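Local structure of protein CsuE (Acinetobacter baumannii, 6FJY) at residues A1-S5 / G32-T36; E148-F152 / W163-A167; G23-S27 / P105-R109. The protein serves as the tip adhesin of archaic chaperone-usher Csu pili, probably mediating surface attachment in biofilm formation, and is bound by the chaperone CsuC before pilus assembly. The contacts are given in a common frame with arbitrary orientation. Numbering follows the deposited sequence.

Contact 1 (A1-S5 / G32-T36)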
# COMPACT_ATOMS: atom_id res chain seq x y z
N ALA D 1 -0.27 29.37 21.18
CA ALA D 1 1.11 29.64 21.57
C ALA D 1 2.06 28.77 20.73
O ALA D 1 1.62 28.11 19.79
CB ALA D 1 1.30 29.38 23.06
N CYS D 2 3.35 28.79 21.06
CA CYS D 2 4.32 27.92 20.41
C CYS D 2 4.73 26.81 21.38
O CYS D 2 5.01 27.08 22.55
CB CYS D 2 5.56 28.69 19.95
SG CYS D 2 5.37 29.85 18.59
N SER D 3 4.76 25.57 20.89
CA SER D 3 5.11 24.42 21.72
C SER D 3 6.12 23.53 21.00
O SER D 3 6.20 23.50 19.77
CB SER D 3 3.89 23.57 22.07
OG SER D 3 3.50 22.78 20.96
N VAL D 4 6.85 22.78 21.81
CA VAL D 4 7.93 21.91 21.34
C VAL D 4 7.61 20.48 21.74
O VAL D 4 7.24 20.21 22.89
CB VAL D 4 9.29 22.36 21.91
CG1 VAL D 4 10.13 21.17 22.25
CG2 VAL D 4 9.99 23.25 20.91
N SER D 5 7.78 19.57 20.79
CA SER D 5 7.37 18.18 20.93
C SER D 5 8.49 17.35 21.57
O SER D 5 9.55 17.16 20.96
CB SER D 5 6.99 17.61 19.56
OG SER D 5 6.66 16.24 19.67
N GLY D 32 8.99 19.20 15.05
CA GLY D 32 9.08 19.29 16.50
C GLY D 32 8.62 20.63 17.04
O GLY D 32 8.20 20.71 18.20
N LEU D 33 8.70 21.68 16.23
CA LEU D 33 8.17 22.99 16.58
C LEU D 33 6.76 23.15 16.00
O LEU D 33 6.44 22.63 14.93
CB LEU D 33 9.09 24.11 16.08
CG LEU D 33 9.11 25.48 16.76
CD1 LEU D 33 8.22 26.47 16.04
CD2 LEU D 33 8.70 25.39 18.22
N SER D 34 5.92 23.86 16.74
CA SER D 34 4.56 24.17 16.34
C SER D 34 4.15 25.48 17.00
O SER D 34 4.54 25.74 18.15
CB SER D 34 3.58 23.06 16.72
OG SER D 34 3.72 21.93 15.87
N CYS D 35 3.39 26.30 16.28
CA CYS D 35 2.91 27.59 16.77
C CYS D 35 1.48 27.82 16.30
O CYS D 35 1.20 27.76 15.10
CB CYS D 35 3.82 28.73 16.29
SG CYS D 35 5.50 28.70 16.92
N THR D 36 0.59 28.08 17.25
CA THR D 36 -0.78 28.52 17.01
C THR D 36 -0.99 29.89 17.64
O THR D 36 -0.35 30.23 18.64
CB THR D 36 -1.81 27.54 17.59
OG1 THR D 36 -1.62 27.43 19.00
CG2 THR D 36 -1.68 26.16 16.95

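Contact 2 (E148-F152 / W163-A167)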
# COMPACT_ATOMS: atom_id res chain seq x y z
N GLU D 148 7.84 32.75 22.88
CA GLU D 148 9.29 32.77 22.96
C GLU D 148 9.80 31.52 23.66
O GLU D 148 9.15 30.96 24.55
CB GLU D 148 9.80 34.02 23.69
CG GLU D 148 9.71 35.27 22.84
CD GLU D 148 9.67 36.54 23.66
OE1 GLU D 148 9.27 36.48 24.85
OE2 GLU D 148 10.02 37.60 23.11
N SER D 149 10.97 31.08 23.22
CA SER D 149 11.77 30.09 23.90
C SER D 149 12.48 30.77 25.07
O SER D 149 12.60 31.99 25.10
CB SER D 149 12.77 29.48 22.92
OG SER D 149 13.62 30.47 22.37
N PRO D 150 12.97 29.99 26.04
CA PRO D 150 13.40 30.58 27.31
C PRO D 150 14.63 31.46 27.17
O PRO D 150 15.64 31.07 26.57
CB PRO D 150 13.68 29.36 28.19
CG PRO D 150 13.98 28.27 27.24
CD PRO D 150 13.10 28.52 26.05
N GLY D 151 14.56 32.66 27.76
CA GLY D 151 15.66 33.59 27.75
C GLY D 151 15.73 34.51 26.55
O GLY D 151 16.72 35.23 26.41
N PHE D 152 14.71 34.52 25.70
CA PHE D 152 14.75 35.32 24.48
C PHE D 152 14.55 36.79 24.80
O PHE D 152 13.68 37.16 25.60
CB PHE D 152 13.69 34.85 23.48
CG PHE D 152 14.07 35.11 22.05
CD1 PHE D 152 14.00 36.38 21.51
CD2 PHE D 152 14.52 34.07 21.24
CE1 PHE D 152 14.38 36.62 20.21
CE2 PHE D 152 14.89 34.31 19.94
CZ PHE D 152 14.82 35.59 19.42
N TRP D 163 19.26 34.96 21.90
CA TRP D 163 18.52 33.77 21.51
C TRP D 163 18.05 32.97 22.72
O TRP D 163 17.09 32.20 22.61
CB TRP D 163 19.37 32.87 20.61
CG TRP D 163 19.74 33.47 19.28
CD1 TRP D 163 20.94 34.02 18.94
CD2 TRP D 163 18.92 33.54 18.11
NE1 TRP D 163 20.91 34.44 17.63
CE2 TRP D 163 19.68 34.15 17.10
CE3 TRP D 163 17.60 33.15 17.82
CZ2 TRP D 163 19.17 34.39 15.82
CZ3 TRP D 163 17.10 33.38 16.55
CH2 TRP D 163 17.88 34.00 15.57
N GLY D 164 18.72 33.12 23.86
CA GLY D 164 18.38 32.34 25.04
C GLY D 164 19.02 30.97 25.02
O GLY D 164 19.96 30.68 24.27
N SER D 165 18.48 30.09 25.86
CA SER D 165 19.00 28.74 26.00
C SER D 165 18.35 27.74 25.06
O SER D 165 18.91 26.65 24.85
CB SER D 165 18.83 28.25 27.45
OG SER D 165 17.46 28.34 27.84
N GLY D 166 17.19 28.06 24.50
CA GLY D 166 16.55 27.20 23.52
C GLY D 166 15.60 26.18 24.11
O GLY D 166 15.44 26.04 25.33
N ALA D 167 14.92 25.47 23.21
CA ALA D 167 13.97 24.43 23.57
C ALA D 167 14.13 23.25 22.61
O ALA D 167 14.21 23.44 21.39
CB ALA D 167 12.53 24.94 23.53

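Contact 3 (G23-S27 / P105-R109)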
# COMPACT_ATOMS: atom_id res chain seq x y z
N GLY D 23 11.87 7.48 -6.82
CA GLY D 23 12.24 7.87 -5.48
C GLY D 23 11.04 8.41 -4.74
O GLY D 23 9.91 7.93 -4.91
N GLU D 24 11.28 9.43 -3.93
CA GLU D 24 10.20 10.13 -3.24
C GLU D 24 10.78 11.45 -2.76
O GLU D 24 11.81 11.46 -2.08
CB GLU D 24 9.66 9.31 -2.08
CG GLU D 24 8.72 10.08 -1.17
CD GLU D 24 7.28 9.74 -1.40
OE1 GLU D 24 6.88 9.54 -2.57
OE2 GLU D 24 6.53 9.68 -0.40
N ASN D 25 10.15 12.54 -3.14
CA ASN D 25 10.62 13.87 -2.79
C ASN D 25 9.52 14.59 -2.02
O ASN D 25 8.33 14.38 -2.28
CB ASN D 25 11.02 14.67 -4.06
CG ASN D 25 12.14 14.00 -4.85
OD1 ASN D 25 13.00 13.33 -4.29
ND2 ASN D 25 12.14 14.19 -6.16
N SER D 26 9.92 15.40 -1.05
CA SER D 26 9.01 16.27 -0.30
C SER D 26 7.88 15.47 0.35
O SER D 26 6.71 15.55 -0.02
CB SER D 26 8.45 17.37 -1.22
OG SER D 26 7.47 18.15 -0.57
N SER D 27 8.26 14.67 1.35
CA SER D 27 7.29 14.05 2.25
C SER D 27 7.29 14.86 3.55
O SER D 27 8.23 14.76 4.35
CB SER D 27 7.61 12.58 2.50
OG SER D 27 7.15 11.78 1.43
N PRO D 105 6.90 22.48 9.25
CA PRO D 105 7.21 21.22 8.57
C PRO D 105 8.66 21.11 8.14
O PRO D 105 9.30 22.08 7.74
CB PRO D 105 6.29 21.27 7.34
CG PRO D 105 6.20 22.71 7.03
CD PRO D 105 6.22 23.44 8.35
N PHE D 106 9.18 19.90 8.28
CA PHE D 106 10.38 19.45 7.61
C PHE D 106 9.98 18.40 6.57
O PHE D 106 8.84 17.93 6.54
CB PHE D 106 11.39 18.86 8.60
CG PHE D 106 12.21 19.88 9.35
CD1 PHE D 106 11.88 21.23 9.33
CD2 PHE D 106 13.32 19.49 10.08
CE1 PHE D 106 12.64 22.16 10.03
CE2 PHE D 106 14.09 20.41 10.77
CZ PHE D 106 13.75 21.75 10.75
N TYR D 107 10.94 18.02 5.74
CA TYR D 107 10.66 17.15 4.61
C TYR D 107 11.69 16.03 4.55
O TYR D 107 12.88 16.26 4.78
CB TYR D 107 10.65 17.95 3.28
CG TYR D 107 9.62 19.07 3.26
CD1 TYR D 107 8.32 18.84 2.83
CD2 TYR D 107 9.94 20.35 3.70
CE1 TYR D 107 7.38 19.86 2.82
CE2 TYR D 107 9.01 21.38 3.70
CZ TYR D 107 7.73 21.13 3.26
OH TYR D 107 6.80 22.14 3.26
N ILE D 108 11.21 14.83 4.25
CA ILE D 108 12.06 13.69 3.96
C ILE D 108 12.16 13.54 2.44
O ILE D 108 11.15 13.53 1.73
CB ILE D 108 11.53 12.41 4.60
CG1 ILE D 108 11.49 12.55 6.12
CG2 ILE D 108 12.40 11.23 4.22
CD1 ILE D 108 11.11 11.27 6.84
N ARG D 109 13.39 13.42 1.96
CA ARG D 109 13.69 13.15 0.56
C ARG D 109 14.35 11.78 0.47
O ARG D 109 15.44 11.58 1.00
CB ARG D 109 14.60 14.24 -0.02
CG ARG D 109 14.86 14.10 -1.52
CD ARG D 109 15.71 15.24 -2.06
NE ARG D 109 15.03 16.53 -2.03
CZ ARG D 109 15.62 17.69 -2.26
NH1 ARG D 109 16.92 17.74 -2.55
NH2 ARG D 109 14.92 18.82 -2.21

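Contact 1 (A1-S5 / G32-T36)
Strands 2-4 and 33-35 run antiparallel, their axes at 160° and 4.6 Å apart at closest approach. Ser3 and Ser34 form a hydrogen-bonded pair, with Ser3 N to Ser34 O at 2.8 Å and Ser34 N to Ser3 O at 3.1 Å. The hydrogen bonding continues on both sides of this pair: Thr36 N donates to Ala1 O and Ala1 N to Thr36 O, both at 2.7 Å, and Ser5 N meets Gly32 O at 2.9 Å. The free amino group of Ala1 thus takes part in the pairing, with a further weak bond to Thr36 OG1 at 3.2 Å. Gly32, where the chain turns a corner, has a positive phi of 125° that a residue with a CB would tolerate poorly.

Cys2 and Cys35 occupy a non-hydrogen-bonded position and draw in to a CA-CA distance of 3.9 Å, the shortest in the register. Their SG atoms are bonded at 2.0 Å with chi3 at 110°, a cross-strand disulfide that ties the N-terminus into the Ig-like beta sandwich. On the same face, Val4 CG2 packs against Leu33 CD2 at 3.7 Å. This face turns inward onto strand 119-136, where Trp131 receives both Val4 and Leu33 while Tyr133 and Val135 lie against Cys2. Ser3 and Ser34 point to the other face, and Ser34 OG hydrogen-bonds Asn103.

Contact 2 (E148-F152 / W163-A167)
A single direct hydrogen bond joins these two loop segments: Ser165 N donates to Pro150 O at 3.1 Å. The same carbonyl receives a CA-H...O contact from Gly164, whose CA lies 3.4 Å from Pro150 O, so one acceptor is shared by two neighbouring residues of the other segment.

Backbone shape makes this closeness possible. Ser149 to Phe152 form a type II beta turn, closed by a weak bond from Phe152 N to Ser149 O at 3.3 Å, with Gly151 in the third position, where positive phi favours glycine. The CA atoms of Gly151 and Gly164 come within 4.0 Å of each other. A CB on Gly164 would stand 2.2 Å from Pro150 O, a plain clash. Both segments belong to the long connection between strands 146-148 and 167-184, at the end of the N-terminal beta sandwich remote from the C-terminal part of the chain.

Pro150 CG rests in van der Waals contact with Gly166 O at 3.3 Å. Apolar contacts border this backbone contact: Pro150 CD lies 4.4 Å from Ala167 CB, and Phe152 CE2 meets Trp163 CE3 at 3.6 Å. The centroids of the Phe152 ring and the six-membered ring of Trp163 are 5.8 Å apart, planes at 86°, in an oblique arrangement. Trp163 also takes a cation-pi interaction from Lys49 and touches Phe132, while Ser149 OG is hydrogen-bonded to the backbone N of Tyr133.

Contact 3 (G23-S27 / P105-R109)
This is an antiparallel strand pairing between strand 24-31, which follows the short helix 16-21, and strand 103-110, within the N-terminal Ig-like sandwich; over residues 24-27 and 105-109 the axes run at 168° and approach to 4.6 Å. Ser27 and Ile108 form a hydrogen-bonded pair, with Ser27 N to Ile108 O at 3.1 Å and Ile108 N to Ser27 O at 3.0 Å. The regular register then breaks. Glu24 bonds through its backbone to Leu110, so Asn25 and Ser26 together stand opposite the one residue Arg109: a beta bulge, with Ser26 at the unusual phi/psi of 56/69°. Ser26 OG lies 3.6 Å from Tyr107 CD1. Ile108 points with Ser27 to one face and packs on Phe29, Ala70 and Ile72, while the Arg109 side chain touches Ile71 and Leu73 of the neighbouring strand 67-73. Both hydrogen bonds between the segments are backbone to backbone, so main-chain amides and carbonyls hold the pairing, with the exposed polar residues Asn25 and Ser26 at the bulge.

Contacts 1 and 2 lie at the surface, their centres 13 Å apart, and touch where Val4 CG2 meets Ala167 CB at 4.0 Å. Contact 3 is partly buried and nearer the centre of the chain, its centre 21 Å from that of contact 1 and 29 Å from that of contact 2. Contacts 1 and 3 are nonetheless related: strands 24-31 and 33-35 follow one another, and both bond through their backbones to strand 103-110. Their chemistry is strand pairing, reinforced by a covalent link in contact 1 and distorted by a bulge in contact 3. Contact 2, lacking strand pairing, has one backbone hydrogen bond and otherwise close packing of glycines, a proline and two aromatic rings.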